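Local structure of putative protease (Parabacteroides distasonis ATCC 8503, 3KD4) at residues N51-T56 / Y93-E98. The protein is of unknown function but is probably exported and may act as a protease. Numbering follows the deposited sequence. Where two conformers were deposited one is given.
Sequences NPDFQT and YNQLKE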
loop_
_atom_site.group_PDB
_atom_site.type_symbol
_atom_site.label_atom_id
_atom_site.label_comp_id
_atom_site.label_asym_id
_atom_site.label_seq_id
_atom_site.Cartn_x
_atom_site.Cartn_y
_atom_site.Cartn_z
ATOM N N ASN A 51 17.464 6.716 -11.623
ATOM C CA ASN A 51 17.205 7.858 -12.489
ATOM C C ASN A 51 18.512 8.392 -13.060
ATOM O O ASN A 51 19.259 9.090 -12.367
ATOM C CB ASN A 51 16.498 8.940 -11.671
ATOM C CG ASN A 51 16.111 10.148 -12.509
ATOM O OD1 ASN A 51 16.507 10.260 -13.640
ATOM N ND2 ASN A 51 15.351 11.051 -11.937
ATOM N N PRO A 52 18.792 8.102 -14.328
ATOM C CA PRO A 52 20.065 8.474 -14.895
ATOM C C PRO A 52 20.288 9.964 -15.072
ATOM O O PRO A 52 21.411 10.353 -15.331
ATOM C CB PRO A 52 20.059 7.812 -16.274
ATOM C CG PRO A 52 18.687 7.465 -16.559
ATOM C CD PRO A 52 17.960 7.345 -15.284
ATOM N N ASP A 53 19.272 10.798 -14.927
ATOM C CA ASP A 53 19.540 12.234 -14.919
ATOM C C ASP A 53 20.433 12.643 -13.730
ATOM O O ASP A 53 21.136 13.634 -13.822
ATOM C CB ASP A 53 18.265 13.035 -14.865
ATOM C CG ASP A 53 17.456 12.963 -16.151
ATOM O OD1 ASP A 53 17.957 12.503 -17.193
ATOM O OD2 ASP A 53 16.277 13.354 -16.088
ATOM N N PHE A 54 20.389 11.900 -12.624
ATOM C CA PHE A 54 21.220 12.224 -11.464
ATOM C C PHE A 54 21.941 11.041 -10.865
ATOM O O PHE A 54 22.743 11.216 -9.917
ATOM C CB PHE A 54 20.345 12.834 -10.370
ATOM C CG PHE A 54 19.704 14.150 -10.770
ATOM C CD1 PHE A 54 18.520 14.177 -11.481
ATOM C CD2 PHE A 54 20.305 15.356 -10.436
ATOM C CE1 PHE A 54 17.950 15.405 -11.872
ATOM C CE2 PHE A 54 19.718 16.579 -10.819
ATOM C CZ PHE A 54 18.557 16.591 -11.523
ATOM N N GLN A 55 21.681 9.834 -11.373
ATOM C CA GLN A 55 22.267 8.653 -10.758
ATOM C C GLN A 55 23.037 7.814 -11.741
ATOM O O GLN A 55 22.672 7.712 -12.919
ATOM C CB GLN A 55 21.192 7.788 -10.093
ATOM C CG GLN A 55 20.353 8.562 -9.086
ATOM C CD GLN A 55 19.322 7.718 -8.381
ATOM O OE1 GLN A 55 18.509 7.054 -9.015
ATOM N NE2 GLN A 55 19.348 7.744 -7.057
ATOM N N THR A 56 24.074 7.160 -11.250
ATOM C CA THR A 56 24.703 6.125 -12.064
ATOM C C THR A 56 24.773 4.817 -11.297
ATOM O O THR A 56 24.912 4.774 -10.061
ATOM C CB THR A 56 26.089 6.496 -12.539
ATOM O OG1 THR A 56 26.921 6.710 -11.397
ATOM C CG2 THR A 56 26.036 7.730 -13.434
ATOM N N TYR A 93 8.704 10.906 -17.685
ATOM C CA TYR A 93 9.562 9.986 -16.918
ATOM C C TYR A 93 10.210 8.912 -17.748
ATOM O O TYR A 93 10.665 7.886 -17.227
ATOM C CB TYR A 93 8.737 9.313 -15.825
ATOM C CG TYR A 93 8.018 10.333 -15.055
ATOM C CD1 TYR A 93 8.689 11.140 -14.149
ATOM C CD2 TYR A 93 6.669 10.582 -15.305
ATOM C CE1 TYR A 93 8.038 12.105 -13.483
ATOM C CE2 TYR A 93 6.014 11.549 -14.631
ATOM C CZ TYR A 93 6.694 12.305 -13.728
ATOM O OH TYR A 93 6.019 13.265 -13.053
ATOM N N ASN A 94 10.268 9.143 -19.049
ATOM C CA ASN A 94 10.752 8.120 -19.949
ATOM C C ASN A 94 12.270 7.962 -19.895
ATOM O O ASN A 94 12.788 7.076 -20.538
ATOM C CB ASN A 94 10.261 8.373 -21.396
ATOM C CG ASN A 94 10.923 9.562 -22.052
ATOM O OD1 ASN A 94 11.809 10.223 -21.491
ATOM N ND2 ASN A 94 10.495 9.839 -23.278
ATOM N N GLN A 95 12.978 8.800 -19.132
ATOM C CA GLN A 95 14.413 8.577 -18.917
ATOM C C GLN A 95 14.702 7.510 -17.823
ATOM O O GLN A 95 15.813 6.988 -17.754
ATOM C CB GLN A 95 15.149 9.896 -18.630
ATOM C CG GLN A 95 15.264 10.345 -17.161
ATOM C CD GLN A 95 13.941 10.668 -16.459
ATOM O OE1 GLN A 95 12.873 10.723 -17.083
ATOM N NE2 GLN A 95 14.013 10.871 -15.127
ATOM N N LEU A 96 13.707 7.171 -16.994
ATOM C CA LEU A 96 13.936 6.264 -15.873
ATOM C C LEU A 96 14.382 4.903 -16.360
ATOM O O LEU A 96 13.987 4.492 -17.440
ATOM C CB LEU A 96 12.707 6.155 -15.004
ATOM C CG LEU A 96 12.332 7.448 -14.256
ATOM C CD1 LEU A 96 11.046 7.177 -13.459
ATOM C CD2 LEU A 96 13.480 7.960 -13.387
ATOM N N LYS A 97 15.269 4.260 -15.595
ATOM C CA LYS A 97 15.841 2.963 -15.954
ATOM C C LYS A 97 15.676 1.902 -14.908
ATOM O O LYS A 97 15.713 2.166 -13.683
ATOM C CB LYS A 97 17.313 3.076 -16.251
ATOM C CG LYS A 97 17.633 3.975 -17.406
ATOM C CD LYS A 97 17.412 3.326 -18.709
ATOM C CE LYS A 97 17.514 4.325 -19.886
ATOM N NZ LYS A 97 17.212 3.596 -21.166
ATOM N N GLU A 98 15.496 0.682 -15.407
ATOM C CA GLU A 98 15.530 -0.520 -14.596
ATOM C C GLU A 98 16.491 -1.481 -15.251
ATOM O O GLU A 98 16.247 -1.923 -16.373
ATOM C CB GLU A 98 14.135 -1.130 -14.504
ATOM C CG GLU A 98 14.063 -2.495 -13.830
ATOM C CD GLU A 98 12.649 -2.897 -13.510
ATOM O OE1 GLU A 98 11.715 -2.180 -13.879
ATOM O OE2 GLU A 98 12.446 -3.926 -12.874
#
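A single hydrogen bond joins the side chains of Asn51 and Gln95, from Gln95 NE2 to Asn51 OD1 at 3.0 Å, with a nearly straight N-H...O angle of 166°. The acceptor lies close to the amide plane of Gln95, whereas the donor stands above the carbonyl plane of Asn51, the two amides being turned 57° apart. Asn51 OD1 also receives the backbone N of Asp53 from the opposite face, closing an Asx turn, so that two bonds grip this oxygen. At the other end of the buried amide, Asn51 ND2 is taken by Tyr124 OH. Gln95 reaches across with CG set between its backbone N and carbonyl carbon (chi1 90°) and the chain bent at the next torsion.

The side chains of Asp53 and Gln95 cross at about a right angle, yet the carboxylate and amide planes lie nearly parallel. Asp53 OD2 is 3.4 Å from Gln95 CG; it also comes near Gln95 NE2, but at too poor an angle for a hydrogen bond.

Nonpolar side chains make the remaining contacts. Leu96 CD2 packs against the Asn51 side chain, 3.5 Å from Asn51 CG, while on the more open side Pro52 CG and CD meet Gln95 and Lys97. There the C-H group at Pro52 CG lies close to a carbonyl oxygen, 3.1 Å from Gln95 O, and 3.7 Å from Lys97 CG.

Within 51-56, Asn51 O accepts the backbone N of both Phe54 and Gln55, and Gln55 OE1 takes Asn51 N on an in-plane lone pair; these bonds lie in the turn connecting strands 45-50 and 55-65. The type I beta turn from Tyr93 to Leu96 leads into strand 97-102, the antiparallel neighbour of 45-50. The arrangement is thus an Asx turn docked on a beta turn, joining two loops at strand ends in the DUF3857 region.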